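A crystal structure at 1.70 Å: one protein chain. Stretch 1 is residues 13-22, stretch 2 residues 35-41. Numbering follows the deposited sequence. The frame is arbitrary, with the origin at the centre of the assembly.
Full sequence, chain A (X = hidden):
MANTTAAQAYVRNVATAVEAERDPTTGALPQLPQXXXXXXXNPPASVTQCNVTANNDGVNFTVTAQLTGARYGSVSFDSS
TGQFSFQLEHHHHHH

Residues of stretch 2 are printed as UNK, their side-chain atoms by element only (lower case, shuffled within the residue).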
# COMPACT_ATOMS: atom_id res chain seq x y z
N ASN A 13 -5.31 5.06 1.23
CA ASN A 13 -6.18 4.98 0.10
C ASN A 13 -5.71 3.92 -0.92
O ASN A 13 -6.53 3.19 -1.52
CB ASN A 13 -6.38 6.37 -0.53
CG ASN A 13 -7.07 7.37 0.42
OD1 ASN A 13 -7.83 7.01 1.36
ND2 ASN A 13 -6.79 8.65 0.19
N VAL A 14 -4.39 3.77 -1.08
CA VAL A 14 -3.84 2.70 -1.91
C VAL A 14 -4.23 1.36 -1.33
O VAL A 14 -4.63 0.43 -2.04
CB VAL A 14 -2.31 2.81 -2.06
CG1 VAL A 14 -1.72 1.53 -2.66
CG2 VAL A 14 -1.94 3.99 -2.94
N ALA A 15 -4.10 1.23 -0.02
CA ALA A 15 -4.50 -0.04 0.63
C ALA A 15 -5.98 -0.40 0.42
O ALA A 15 -6.29 -1.52 0.06
CB ALA A 15 -4.14 0.00 2.13
N THR A 16 -6.87 0.59 0.56
CA THR A 16 -8.29 0.42 0.19
C THR A 16 -8.49 -0.07 -1.24
O THR A 16 -9.28 -1.02 -1.48
CB THR A 16 -9.07 1.73 0.45
OG1 THR A 16 -9.02 1.99 1.84
CG2 THR A 16 -10.56 1.52 0.05
N ALA A 17 -7.76 0.55 -2.18
CA ALA A 17 -7.84 0.19 -3.58
C ALA A 17 -7.32 -1.21 -3.89
O ALA A 17 -7.85 -1.91 -4.74
CB ALA A 17 -7.14 1.25 -4.44
N VAL A 18 -6.26 -1.64 -3.20
CA VAL A 18 -5.73 -2.98 -3.39
C VAL A 18 -6.75 -3.99 -2.85
O VAL A 18 -7.00 -5.00 -3.50
CB VAL A 18 -4.37 -3.17 -2.61
CG1 VAL A 18 -3.94 -4.65 -2.64
CG2 VAL A 18 -3.27 -2.25 -3.11
N GLU A 19 -7.33 -3.69 -1.69
CA GLU A 19 -8.26 -4.62 -1.05
C GLU A 19 -9.48 -4.81 -1.96
O GLU A 19 -10.03 -5.91 -2.07
CB GLU A 19 -8.63 -4.12 0.35
CG GLU A 19 -9.61 -5.00 1.10
CD GLU A 19 -9.09 -6.41 1.31
OE1 GLU A 19 -7.91 -6.59 1.69
OE2 GLU A 19 -9.88 -7.34 1.10
N ALA A 20 -9.83 -3.73 -2.67
CA ALA A 20 -10.97 -3.71 -3.59
C ALA A 20 -10.71 -4.58 -4.83
O ALA A 20 -11.66 -4.99 -5.52
CB ALA A 20 -11.29 -2.27 -3.97
N GLU A 21 -9.45 -4.91 -5.10
CA GLU A 21 -9.06 -5.80 -6.21
C GLU A 21 -9.00 -7.28 -5.82
O GLU A 21 -8.71 -8.13 -6.66
CB GLU A 21 -7.72 -5.39 -6.81
CG GLU A 21 -7.77 -4.00 -7.41
CD GLU A 21 -8.77 -3.93 -8.54
OE1 GLU A 21 -8.77 -4.84 -9.43
OE2 GLU A 21 -9.59 -2.98 -8.52
N ARG A 22 -9.25 -7.59 -4.54
CA ARG A 22 -9.25 -9.00 -4.11
C ARG A 22 -10.32 -9.76 -4.89
O ARG A 22 -11.41 -9.25 -5.04
CB ARG A 22 -9.52 -9.08 -2.62
CG ARG A 22 -9.17 -10.43 -2.01
CD ARG A 22 -9.46 -10.45 -0.51
NE ARG A 22 -8.55 -9.62 0.31
CZ ARG A 22 -7.32 -9.98 0.70
NH1 ARG A 22 -6.81 -11.18 0.33
NH2 ARG A 22 -6.59 -9.15 1.45
N UNK A 35 3.76 -0.90 -8.44
CA UNK A 35 3.77 0.50 -8.04
C UNK A 35 2.39 0.94 -7.51
O UNK A 35 1.36 0.49 -7.98
c UNK A 35 4.13 1.37 -9.26
N UNK A 36 2.38 1.86 -6.55
CA UNK A 36 1.13 2.25 -5.93
C UNK A 36 0.27 2.94 -6.95
O UNK A 36 -0.97 3.00 -6.75
s UNK A 36 2.10 2.41 -3.35
c UNK A 36 1.36 3.21 -4.78
N UNK A 37 0.89 3.50 -8.00
CA UNK A 37 0.07 4.24 -8.97
C UNK A 37 -0.73 3.32 -9.90
O UNK A 37 -1.52 3.77 -10.72
o UNK A 37 1.97 3.50 -10.85
o UNK A 37 2.74 5.55 -11.17
c UNK A 37 1.94 4.73 -10.63
c UNK A 37 0.89 5.32 -9.70
N UNK A 38 -0.58 2.01 -9.70
CA UNK A 38 -1.41 1.04 -10.39
C UNK A 38 -2.71 0.86 -9.64
O UNK A 38 -3.65 0.23 -10.13
c UNK A 38 0.36 0.48 -12.75
c UNK A 38 -0.67 -0.30 -10.56
c UNK A 38 0.61 -0.18 -11.40
n UNK A 38 -0.11 -0.31 -13.70
o UNK A 38 0.57 1.70 -12.93
N UNK A 39 -2.80 1.47 -8.45
CA UNK A 39 -4.00 1.40 -7.64
C UNK A 39 -4.66 2.76 -7.43
O UNK A 39 -5.87 2.84 -7.44
c UNK A 39 -1.85 -0.99 -6.36
c UNK A 39 -1.42 -2.32 -6.56
c UNK A 39 -3.21 -0.67 -6.41
c UNK A 39 -3.67 0.76 -6.27
c UNK A 39 -3.71 -3.00 -6.88
c UNK A 39 -4.14 -1.69 -6.66
c UNK A 39 -2.36 -3.31 -6.80
N UNK A 40 -3.84 3.77 -7.15
CA UNK A 40 -4.30 5.17 -6.99
C UNK A 40 -3.31 6.08 -7.72
O UNK A 40 -2.09 6.13 -7.39
c UNK A 40 -5.30 4.67 -4.72
c UNK A 40 -4.85 7.03 -5.36
c UNK A 40 -4.39 5.59 -5.51
N UNK A 41 -3.82 6.78 -8.75
CA UNK A 41 -3.03 7.75 -9.50
C UNK A 41 -2.64 8.99 -8.68
O UNK A 41 -3.24 9.31 -7.66
c UNK A 41 -3.82 8.18 -10.74

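Position 35 carries one side-chain carbon and nothing more. It lies out of reach of stretch 1. A lone CB identifies Ala 35. Its carbonyl O accepts a hydrogen bond from the backbone N of position 38 (3.0 Å).

Position 36 has one carbon followed by one sulfur. The carbon, CB, lies 3.9 Å from CG2 of Val 14. A sulfur directly on CB makes this Cys 36. Its chi1 is m, and it is bonded covalently to a group elsewhere in the structure. It begins a short 3-10 segment that runs to position 38.

Position 37 has two carbons, the second carrying two oxygens. This is a short carboxylate, so the residue is Asp 37. Its CA-to-CB bond points away from stretch 1, and it makes no contact there.

Position 38 has three carbons in a chain, the third carrying one oxygen and one nitrogen. That amide at the end of a longer chain is Gln 38. It is exposed and out of reach of the helix.

Position 39 has one carbon and then a ring of six carbons, with no oxygen attached. Its CB is 4.0 Å from CB of Ala 17 and 4.2 Å from CG1 of Val 14. A plain six-carbon ring means Phe 39. One ring face receives CG2 of Val 18, which sits 3.5 Å from the ring centroid and 7° off the normal, a CH-pi contact. Near the ring plane, CG of Glu 21 approaches the edge, 4.2 Å from CE1 of Phe 39.

Position 40 has three carbons, with CB carrying two of them. One of these branches lies 3.7 Å from CA of Val 14. Branching at CB without oxygen gives Val 40, with chi1 t. Its CG2 is also 3.7 Å from O of Asn 13 and 3.9 Å from CB of Ala 17.

Position 41 has a single carbon and is out of reach of stretch 1. It is Ala 41.

The contact is one of packing, and no hydrogen bond crosses it. Val 14, Ala 17 and Val 18 of the helix meet Cys 36, Phe 39 and Val 40. Ala 17 ends at CB, and the backbone comes near it: CB lies 3.6 Å from O of Phe 39. Backbone N atoms of Phe 39 and Val 40 both donate hydrogen bonds to O of Cys 36 (2.9 and 3.0 Å), so the turn is held within its own stretch. Together the two sides bury 348 Å².

Stretch 2 35-41: ACDQFVA
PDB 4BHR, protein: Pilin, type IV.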